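Local coordinates for probable enoyl-CoA hydratase/isomerase (Pseudomonas aeruginosa PAO1, PDB 5WYD), which probably acts as a crotonase-family enoyl-CoA hydratase/isomerase in the biosynthesis of a diffusible signal factor, at residues N38-D41 with R42-I46; A170-M173 with I174-E178; Q193-D196 with S197-R201; A233-T236 with W237-E240. The protein carries 1 engineered substitution. All blocks are in the same frame, centred on the assembly; numbering follows the deposited sequence.

In the fold
All four are local contacts at helix ends, in separate elements of the crotonase fold. Contacts 1, 3 and 4 lie where a helix begins; contact 2 is where helix 157-176 runs out. Contact 2 is the buried one, with another subunit packed over it. Contact 3 is mostly exposed at the edge of this chain's sheet, and contacts 1 and 4 are intermediate. The chemistry differs too: an aspartate cap in contact 1, an arginine-glutamate pair at the subunit interface in contact 2, a type II turn with two exposed carboxylates in contact 3, and a threonine beside a tryptophan in contact 4. Contacts 1 and 4 lie on opposite sides of the chain's centre, their own centres about 36 Å apart.

Contact 1 (N38-D41 with R42-I46); sequences NTWD and RDSLI
Asp-41 O receives the amide of Leu-45, with Leu-45 N 2.8 Å from it and an N-H...O angle of 154°, so the i to i+4 bonding of helix 42-57 starts from the carbonyl of the residue just before it. Asp-41 is the N-cap. With chi1 at -178°, its CG lies opposite the backbone N and the carboxylate is carried forward over the first turn, where Asp-41 OD1 takes a weak bond from Asp-43 N at 3.3 Å. OD2 pairs with Lys-18 in a salt bridge. Ser-44 OG is modelled only 2.3 Å from Asp-41 O, shorter than a normal hydrogen bond, and that detail is doubtful. The same hydroxyl sits near the plane of the Trp-40 indole at its edge, with Ser-44 OG 3.2 Å from Trp-40 CE3. Leu-45 meets that ring with its CD2 methyl, 3.6 Å from Trp-40 CE3 and displaced toward the rim, the two side chains running at about a right angle. Leu-45 also packs on Phe-98 and Ala-101 of helix 88-106. A carboxylate held between a helix N-terminus and a lysine would probably favour its ionised form, so the cap's negative charge is likely to be answered from two quarters.

Contact 2 (A170-M173 with I174-E178); sequences AKRM and ILCNE
Arg-172 and Glu-178 bring two flat groups together at an angle, the guanidinium and carboxylate planes standing 63° apart. Glu-178 OE1 approaches the guanidinium obliquely, and its salt bridge to Arg-172 NH1 is long at 3.8 Å. The closer meeting is lower on the chain, where Glu-178 OE1 lies 3.2 Å from Arg-172 CD, so the acid rests against the aliphatic stem as much as against the charge. A bend at chi3 (-84°) turns the arginine head at the end of an otherwise extended chain. The guanidinium also makes a cation-pi contact with Trp-169.

Beneath these groups the helix is still regular at first: Ile-174 N reaches Ala-170 O at 3.1 Å with an N-H...O angle of 179°. The i to i+4 pattern continues through Leu-175, weakens at Cys-176, whose N makes a weak bond to Arg-172 O, and ends at Asn-177, which leaves helical geometry with positive phi. Beside that residue Glu-178 N turns back to Met-173 O, a weak i to i+5 bond of 3.4 Å that closes the helix. Lys-171 and Leu-175 run side by side, Lys-171 CB 3.8 Å from Leu-175 CD1.

Around this end of helix 157-176, Ile-174 packs on Ala-147 of the short helix 146-149. Across the boundary to a neighbouring subunit, Leu-175 meets that subunit's Ile-219 in helix 216-226, Cys-176 meets its Val-211 in helix 200-211, and Lys-171 forms a salt bridge with its Asp-132, so the helix terminus is part of a subunit interface.

Contact 3 (Q193-D196 with S197-R201); sequences QVVD and SGEAR
Asp-196 and Glu-199 close the turn through their backbones: Glu-199 N donates to Asp-196 O at 3.1 Å, with an N-H...O angle of 160°. The four residues form a type II beta turn whose corners are Ser-197 and Gly-198, and the positive phi of Gly-198 is the one that this turn asks for at its third position.

Side-chain hydrogen bonding adds little across the turn. Asp-196 OD1 accepts a weak bond from Ser-197 N at 2.8 Å. Its stronger partner is Arg-138, which forms a salt bridge with the same oxygen, while Ser-197 OG bonds to Gln-139.

The charged contact is unfavourable in sign. Asp-196 OD2 and Glu-199 OE2 lie 3.5 Å apart, with the carboxylate planes turned 81° from each other. Arg-138 probably relieves part of this repulsion, and both acids are exposed. The Glu-199 carboxylate also lies over the Asp-196 methylene, Glu-199 OE1 being 3.3 Å from Asp-196 CB.

Apolar packing comes from Val-195, whose two methyls divide the work. Chi1 of 83° sends Val-195 CG1 toward the start of the helix, where it lies 3.9 Å from Ala-200 CB. Val-195 CG2 rests 3.6 Å from Glu-199 CB.

Strand 193-195 pairs through its backbone with Ala-136 of strand 133-137 and is, within this chain, an outermost strand of the six-stranded sheet. A tight turn passing from such a strand directly into helix 200-211 is a beta-alpha connection, here leading from the sheet into the C-terminal helices of the crotonase fold.

Contact 4 (A233-T236 with W237-E240); sequences APNT and WLPE
Trp-237 turns its indole back along the chain toward Ala-233, with CG beside its own backbone N (chi1 -59°). Trp-237 CB starts the contact 3.6 Å from Pro-234 O, and CG then passes below the hydroxyl of Thr-236. Farther out, Trp-237 CD1 comes to 3.0 Å from Ala-233 O, an oblique approach to the ring. Trp-237 NE1 lies 3.5 Å from Ala-233 O, at an angle too poor for a hydrogen bond; it bonds instead to a residue adjoining the segment. Thr-236 OG1 stands 3.5 Å above the ring plane, toward the rim. Arg-232 adds a cation-pi contact to the same indole.

The backbone under this ring is a run of 3-10-type turns leading into helix 238-249. Trp-237 N bonds to Pro-234 O at 3.0 Å, from well above that carbonyl's plane (48° out of it), and Leu-238 N makes a weaker i to i+3 bond to Asn-235 O at 3.4 Å. Pro-239, with no N-H to give, sets its CD against Thr-236 O.

Ala-233 O is gripped twice by Thr-236: by its N, and by OG1 at 2.9 Å in the carbonyl plane, which fixes the hydroxyl over the indole. Leu-238 CD2 lies 3.1 Å from Asn-235 O, beside Pro-234 O as well. Asn-235 ND2 bonds to Glu-231 of a neighbouring subunit, and Pro-234 packs on Trp-163 of that same subunit; Pro-239 and Glu-240 meet Glu-240 and Pro-239 of another neighbouring subunit.

Contact 1 (N38-D41 with R42-I46)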
loop_
_atom_site.group_PDB
_atom_site.type_symbol
_atom_site.label_atom_id
_atom_site.label_comp_id
_atom_site.label_asym_id
_atom_site.label_seq_id
_atom_site.Cartn_x
_atom_site.Cartn_y
_atom_site.Cartn_z
ATOM N N ASN A 38 7.766 4.184 38.372
ATOM C CA ASN A 38 8.204 4.907 37.175
ATOM C C ASN A 38 7.128 4.876 36.095
ATOM O O ASN A 38 7.426 4.827 34.901
ATOM C CB ASN A 38 9.550 4.371 36.682
ATOM C CG ASN A 38 10.675 4.743 37.618
ATOM O OD1 ASN A 38 10.602 5.750 38.320
ATOM N ND2 ASN A 38 11.685 3.898 37.691
ATOM N N THR A 39 5.865 4.895 36.526
ATOM C CA THR A 39 4.743 4.911 35.600
ATOM C C THR A 39 4.667 6.260 34.890
ATOM O O THR A 39 4.997 7.306 35.457
ATOM C CB THR A 39 3.424 4.595 36.320
ATOM O OG1 THR A 39 2.318 4.817 35.441
ATOM C CG2 THR A 39 3.254 5.485 37.525
ATOM N N TRP A 40 4.260 6.217 33.623
ATOM C CA TRP A 40 4.136 7.420 32.805
ATOM C C TRP A 40 3.038 8.350 33.276
ATOM O O TRP A 40 1.992 7.916 33.769
ATOM C CB TRP A 40 3.867 7.079 31.347
ATOM C CG TRP A 40 5.050 6.613 30.685
ATOM C CD1 TRP A 40 5.355 5.341 30.375
ATOM C CD2 TRP A 40 6.163 7.418 30.287
ATOM N NE1 TRP A 40 6.587 5.293 29.776
ATOM C CE2 TRP A 40 7.104 6.562 29.716
ATOM C CE3 TRP A 40 6.453 8.783 30.365
ATOM C CZ2 TRP A 40 8.318 7.023 29.212
ATOM C CZ3 TRP A 40 7.660 9.235 29.867
ATOM C CH2 TRP A 40 8.576 8.359 29.302
ATOM N N ASP A 41 3.267 9.638 33.053
ATOM C CA ASP A 41 2.362 10.693 33.448
ATOM C C ASP A 41 2.241 11.653 32.276
ATOM O O ASP A 41 3.069 11.648 31.360
ATOM C CB ASP A 41 2.929 11.381 34.706
ATOM C CG ASP A 41 2.050 12.482 35.254
ATOM O OD1 ASP A 41 1.094 12.916 34.573
ATOM O OD2 ASP A 41 2.351 12.933 36.385
ATOM N N ARG A 42 1.174 12.452 32.291
ATOM C CA ARG A 42 1.012 13.476 31.261
ATOM C C ARG A 42 2.168 14.455 31.250
ATOM O O ARG A 42 2.623 14.891 30.184
ATOM C CB ARG A 42 -0.227 14.291 31.519
ATOM C CG ARG A 42 -0.160 15.625 30.795
ATOM C CD ARG A 42 -1.277 16.453 31.214
ATOM N NE ARG A 42 -2.531 15.796 30.995
ATOM C CZ ARG A 42 -3.271 16.077 29.961
ATOM N NH1 ARG A 42 -2.841 17.007 29.082
ATOM N NH2 ARG A 42 -4.426 15.441 29.863
ATOM N N ASP A 43 2.593 14.874 32.439
ATOM C CA ASP A 43 3.699 15.812 32.536
ATOM C C ASP A 43 4.936 15.181 31.921
ATOM O O ASP A 43 5.701 15.843 31.207
ATOM C CB ASP A 43 3.930 16.199 34.013
ATOM C CG ASP A 43 4.526 17.614 34.206
ATOM O OD1 ASP A 43 5.011 18.224 33.234
ATOM O OD2 ASP A 43 4.515 18.112 35.355
ATOM N N SER A 44 5.125 13.883 32.177
ATOM C CA SER A 44 6.245 13.145 31.606
ATOM C C SER A 44 6.131 12.998 30.085
ATOM O O SER A 44 7.107 13.226 29.360
ATOM C CB SER A 44 6.353 11.791 32.313
ATOM O OG SER A 44 5.137 11.061 32.265
ATOM N N LEU A 45 4.945 12.650 29.577
ATOM C CA LEU A 45 4.798 12.400 28.144
ATOM C C LEU A 45 5.073 13.633 27.294
ATOM O O LEU A 45 5.721 13.532 26.245
ATOM C CB LEU A 45 3.405 11.862 27.838
ATOM C CG LEU A 45 3.119 10.460 28.366
ATOM C CD1 LEU A 45 1.746 10.022 27.982
ATOM C CD2 LEU A 45 4.120 9.526 27.780
ATOM N N ILE A 46 4.543 14.794 27.683
ATOM C CA ILE A 46 4.817 15.982 26.881
ATOM C C ILE A 46 6.301 16.286 26.897
ATOM O O ILE A 46 6.910 16.522 25.848
ATOM C CB ILE A 46 4.004 17.195 27.365
ATOM C CG1 ILE A 46 2.510 16.992 27.127
ATOM C CG2 ILE A 46 4.474 18.440 26.636
ATOM C CD1 ILE A 46 1.674 18.071 27.767
#

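Contact 2 (A170-M173 with I174-E178)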
loop_
_atom_site.group_PDB
_atom_site.type_symbol
_atom_site.label_atom_id
_atom_site.label_comp_id
_atom_site.label_asym_id
_atom_site.label_seq_id
_atom_site.Cartn_x
_atom_site.Cartn_y
_atom_site.Cartn_z
ATOM N N ALA A 170 3.527 -12.403 19.920
ATOM C CA ALA A 170 2.845 -11.167 20.273
ATOM C C ALA A 170 1.446 -11.449 20.781
ATOM O O ALA A 170 1.022 -10.885 21.799
ATOM C CB ALA A 170 2.768 -10.247 19.053
ATOM N N LYS A 171 0.741 -12.368 20.127
ATOM C CA LYS A 171 -0.628 -12.635 20.524
ATOM C C LYS A 171 -0.691 -13.150 21.953
ATOM O O LYS A 171 -1.418 -12.601 22.790
ATOM C CB LYS A 171 -1.224 -13.637 19.538
ATOM C CG LYS A 171 -1.427 -13.005 18.146
ATOM C CD LYS A 171 -2.067 -13.924 17.108
ATOM C CE LYS A 171 -2.318 -13.178 15.800
ATOM N NZ LYS A 171 -2.877 -14.021 14.705
ATOM N N ARG A 172 0.187 -14.085 22.292
ATOM C CA ARG A 172 0.151 -14.691 23.618
ATOM C C ARG A 172 0.321 -13.646 24.713
ATOM O O ARG A 172 -0.404 -13.650 25.714
ATOM C CB ARG A 172 1.233 -15.741 23.717
ATOM C CG ARG A 172 1.017 -16.648 24.855
ATOM C CD ARG A 172 2.197 -17.521 25.012
ATOM N NE ARG A 172 2.189 -18.687 24.162
ATOM C CZ ARG A 172 3.083 -19.647 24.299
ATOM N NH1 ARG A 172 4.002 -19.527 25.237
ATOM N NH2 ARG A 172 3.062 -20.714 23.525
ATOM N N MET A 173 1.259 -12.719 24.526
ATOM C CA MET A 173 1.463 -11.673 25.526
ATOM C C MET A 173 0.246 -10.780 25.671
ATOM O O MET A 173 -0.255 -10.565 26.781
ATOM C CB MET A 173 2.680 -10.849 25.167
ATOM C CG MET A 173 3.856 -11.759 25.086
ATOM S SD MET A 173 5.356 -10.937 24.623
ATOM C CE MET A 173 5.457 -9.748 25.960
ATOM N N ILE A 174 -0.241 -10.243 24.564
ATOM C CA ILE A 174 -1.390 -9.364 24.648
ATOM C C ILE A 174 -2.660 -10.161 24.904
ATOM O O ILE A 174 -3.374 -9.909 25.877
ATOM C CB ILE A 174 -1.464 -8.492 23.384
ATOM C CG1 ILE A 174 -2.595 -7.463 23.495
ATOM C CG2 ILE A 174 -1.490 -9.340 22.139
ATOM C CD1 ILE A 174 -2.594 -6.715 24.808
ATOM N N LEU A 175 -2.931 -11.165 24.079
ATOM C CA LEU A 175 -4.185 -11.894 24.200
ATOM C C LEU A 175 -4.234 -12.739 25.473
ATOM O O LEU A 175 -5.237 -12.728 26.196
ATOM C CB LEU A 175 -4.383 -12.758 22.953
ATOM C CG LEU A 175 -4.580 -11.966 21.648
ATOM C CD1 LEU A 175 -4.782 -12.926 20.499
ATOM C CD2 LEU A 175 -5.656 -10.849 21.658
ATOM N N CYS A 176 -3.173 -13.481 25.762
ATOM C CA CYS A 176 -3.166 -14.383 26.906
ATOM C C CYS A 176 -2.556 -13.776 28.160
ATOM O O CYS A 176 -2.516 -14.448 29.194
ATOM C CB CYS A 176 -2.460 -15.655 26.503
ATOM S SG CYS A 176 -3.246 -16.149 24.973
ATOM N N ASN A 177 -2.063 -12.544 28.089
ATOM C CA ASN A 177 -1.548 -11.845 29.266
ATOM C C ASN A 177 -0.402 -12.615 29.915
ATOM O O ASN A 177 -0.409 -12.888 31.114
ATOM C CB ASN A 177 -2.699 -11.604 30.253
ATOM C CG ASN A 177 -2.314 -10.753 31.420
ATOM O OD1 ASN A 177 -1.291 -10.085 31.401
ATOM N ND2 ASN A 177 -3.137 -10.775 32.452
ATOM N N GLU A 178 0.605 -12.946 29.108
ATOM C CA GLU A 178 1.745 -13.744 29.549
ATOM C C GLU A 178 3.015 -12.905 29.562
ATOM O O GLU A 178 3.431 -12.392 28.520
ATOM C CB GLU A 178 1.929 -14.968 28.657
ATOM C CG GLU A 178 0.950 -16.068 28.989
ATOM C CD GLU A 178 1.467 -17.437 28.629
ATOM O OE1 GLU A 178 2.630 -17.536 28.187
ATOM O OE2 GLU A 178 0.718 -18.416 28.800
#

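Contact 3 (Q193-D196 with S197-R201)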
loop_
_atom_site.group_PDB
_atom_site.type_symbol
_atom_site.label_atom_id
_atom_site.label_comp_id
_atom_site.label_asym_id
_atom_site.label_seq_id
_atom_site.Cartn_x
_atom_site.Cartn_y
_atom_site.Cartn_z
ATOM N N GLN A 193 19.945 -7.831 23.368
ATOM C CA GLN A 193 20.959 -8.340 24.295
ATOM C C GLN A 193 20.419 -8.488 25.718
ATOM O O GLN A 193 19.515 -7.763 26.136
ATOM C CB GLN A 193 22.205 -7.430 24.304
ATOM C CG GLN A 193 23.189 -7.742 25.415
ATOM C CD GLN A 193 24.347 -6.796 25.442
ATOM O OE1 GLN A 193 24.468 -5.932 24.572
ATOM N NE2 GLN A 193 25.195 -6.915 26.470
ATOM N N VAL A 194 21.025 -9.417 26.475
ATOM C CA VAL A 194 20.713 -9.664 27.883
ATOM C C VAL A 194 21.961 -9.317 28.674
ATOM O O VAL A 194 23.086 -9.575 28.228
ATOM C CB VAL A 194 20.289 -11.117 28.197
ATOM C CG1 VAL A 194 20.200 -11.338 29.715
ATOM C CG2 VAL A 194 18.992 -11.442 27.536
ATOM N N VAL A 195 21.770 -8.667 29.813
ATOM C CA VAL A 195 22.899 -8.252 30.618
ATOM C C VAL A 195 22.693 -8.647 32.079
ATOM O O VAL A 195 21.579 -8.912 32.539
ATOM C CB VAL A 195 23.119 -6.744 30.453
ATOM C CG1 VAL A 195 22.188 -5.987 31.368
ATOM C CG2 VAL A 195 24.581 -6.386 30.654
ATOM N N ASP A 196 23.802 -8.707 32.799
ATOM C CA ASP A 196 23.769 -9.021 34.213
ATOM C C ASP A 196 23.096 -7.881 34.977
ATOM O O ASP A 196 23.110 -6.730 34.542
ATOM C CB ASP A 196 25.194 -9.267 34.685
ATOM C CG ASP A 196 25.250 -9.977 35.977
ATOM O OD1 ASP A 196 24.176 -10.409 36.444
ATOM O OD2 ASP A 196 26.376 -10.129 36.495
ATOM N N SER A 197 22.512 -8.199 36.132
ATOM C CA SER A 197 21.751 -7.185 36.858
ATOM C C SER A 197 22.587 -5.943 37.158
ATOM O O SER A 197 23.738 -6.039 37.600
ATOM C CB SER A 197 21.198 -7.754 38.160
ATOM O OG SER A 197 20.427 -8.918 37.938
ATOM N N GLY A 198 21.998 -4.770 36.885
ATOM C CA GLY A 198 22.600 -3.466 37.111
ATOM C C GLY A 198 23.555 -2.978 36.037
ATOM O O GLY A 198 23.948 -1.799 36.072
ATOM N N GLU A 199 23.870 -3.816 35.044
ATOM C CA GLU A 199 24.793 -3.483 33.971
ATOM C C GLU A 199 24.071 -2.943 32.740
ATOM O O GLU A 199 24.729 -2.616 31.753
ATOM C CB GLU A 199 25.644 -4.718 33.606
ATOM C CG GLU A 199 26.592 -5.305 34.696
ATOM C CD GLU A 199 27.230 -6.657 34.277
ATOM O OE1 GLU A 199 27.038 -7.073 33.120
ATOM O OE2 GLU A 199 27.912 -7.318 35.097
ATOM N N ALA A 200 22.737 -2.848 32.774
ATOM C CA ALA A 200 22.004 -2.359 31.608
ATOM C C ALA A 200 22.363 -0.916 31.288
ATOM O O ALA A 200 22.576 -0.569 30.122
ATOM C CB ALA A 200 20.497 -2.503 31.818
ATOM N N ARG A 201 22.411 -0.049 32.305
ATOM C CA ARG A 201 22.758 1.348 32.048
ATOM C C ARG A 201 24.178 1.486 31.502
ATOM O O ARG A 201 24.400 2.120 30.465
ATOM C CB ARG A 201 22.615 2.182 33.324
ATOM C CG ARG A 201 23.059 3.628 33.108
ATOM C CD ARG A 201 23.333 4.334 34.413
ATOM N NE ARG A 201 23.983 5.623 34.212
ATOM C CZ ARG A 201 24.410 6.400 35.204
ATOM N NH1 ARG A 201 24.994 7.562 34.934
ATOM N NH2 ARG A 201 24.271 6.007 36.472
#

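Contact 4 (A233-T236 with W237-E240)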
loop_
_atom_site.group_PDB
_atom_site.type_symbol
_atom_site.label_atom_id
_atom_site.label_comp_id
_atom_site.label_asym_id
_atom_site.label_seq_id
_atom_site.Cartn_x
_atom_site.Cartn_y
_atom_site.Cartn_z
ATOM N N ALA A 233 5.876 -0.927 1.711
ATOM C CA ALA A 233 6.532 -2.159 1.353
ATOM C C ALA A 233 8.026 -1.917 1.171
ATOM O O ALA A 233 8.420 -0.882 0.625
ATOM C CB ALA A 233 5.934 -2.648 0.053
ATOM N N PRO A 234 8.879 -2.884 1.536
ATOM C CA PRO A 234 10.314 -2.623 1.412
ATOM C C PRO A 234 10.696 -2.336 0.003
ATOM O O PRO A 234 11.469 -1.404 -0.236
ATOM C CB PRO A 234 10.961 -3.930 1.874
ATOM C CG PRO A 234 9.966 -4.569 2.690
ATOM C CD PRO A 234 8.638 -4.214 2.123
ATOM N N ASN A 235 10.087 -3.047 -0.944
ATOM C CA ASN A 235 10.531 -2.915 -2.314
ATOM C C ASN A 235 10.386 -1.500 -2.840
ATOM O O ASN A 235 11.194 -1.066 -3.669
ATOM C CB ASN A 235 9.806 -3.927 -3.157
ATOM C CG ASN A 235 10.268 -5.302 -2.841
ATOM O OD1 ASN A 235 10.926 -5.499 -1.834
ATOM N ND2 ASN A 235 10.028 -6.243 -3.738
ATOM N N THR A 236 9.392 -0.763 -2.359
ATOM C CA THR A 236 9.164 0.599 -2.826
ATOM C C THR A 236 10.286 1.552 -2.444
ATOM O O THR A 236 10.419 2.619 -3.047
ATOM C CB THR A 236 7.882 1.108 -2.242
ATOM O OG1 THR A 236 8.169 1.556 -0.924
ATOM C CG2 THR A 236 6.931 -0.055 -2.121
ATOM N N TRP A 237 10.938 1.310 -1.311
ATOM C CA TRP A 237 11.994 2.201 -0.836
ATOM C C TRP A 237 13.322 2.090 -1.571
ATOM O O TRP A 237 14.178 2.942 -1.337
ATOM C CB TRP A 237 12.245 1.960 0.650
ATOM C CG TRP A 237 11.038 2.183 1.455
ATOM C CD1 TRP A 237 10.177 1.242 1.913
ATOM C CD2 TRP A 237 10.548 3.443 1.911
ATOM N NE1 TRP A 237 9.159 1.841 2.617
ATOM C CE2 TRP A 237 9.369 3.193 2.635
ATOM C CE3 TRP A 237 10.980 4.761 1.760
ATOM C CZ2 TRP A 237 8.624 4.205 3.212
ATOM C CZ3 TRP A 237 10.232 5.773 2.341
ATOM C CH2 TRP A 237 9.069 5.483 3.056
ATOM N N LEU A 238 13.553 1.072 -2.400
ATOM C CA LEU A 238 14.884 0.922 -2.991
ATOM C C LEU A 238 15.347 2.093 -3.851
ATOM O O LEU A 238 16.501 2.519 -3.672
ATOM C CB LEU A 238 14.977 -0.387 -3.792
ATOM C CG LEU A 238 15.002 -1.748 -3.081
ATOM C CD1 LEU A 238 16.253 -1.838 -2.160
ATOM C CD2 LEU A 238 13.749 -2.115 -2.342
ATOM N N PRO A 239 14.541 2.671 -4.751
ATOM C CA PRO A 239 15.047 3.808 -5.536
ATOM C C PRO A 239 15.475 4.961 -4.655
ATOM O O PRO A 239 16.489 5.625 -4.935
ATOM C CB PRO A 239 13.861 4.159 -6.450
ATOM C CG PRO A 239 12.683 3.479 -5.889
ATOM C CD PRO A 239 13.205 2.257 -5.216
ATOM N N GLU A 240 14.717 5.210 -3.586
ATOM C CA GLU A 240 15.094 6.247 -2.646
ATOM C C GLU A 240 16.420 5.919 -1.964
ATOM O O GLU A 240 17.248 6.808 -1.746
ATOM C CB GLU A 240 13.989 6.411 -1.615
ATOM C CG GLU A 240 14.256 7.533 -0.618
ATOM C CD GLU A 240 13.044 7.844 0.254
ATOM O OE1 GLU A 240 11.988 7.187 0.073
ATOM O OE2 GLU A 240 13.149 8.749 1.115
#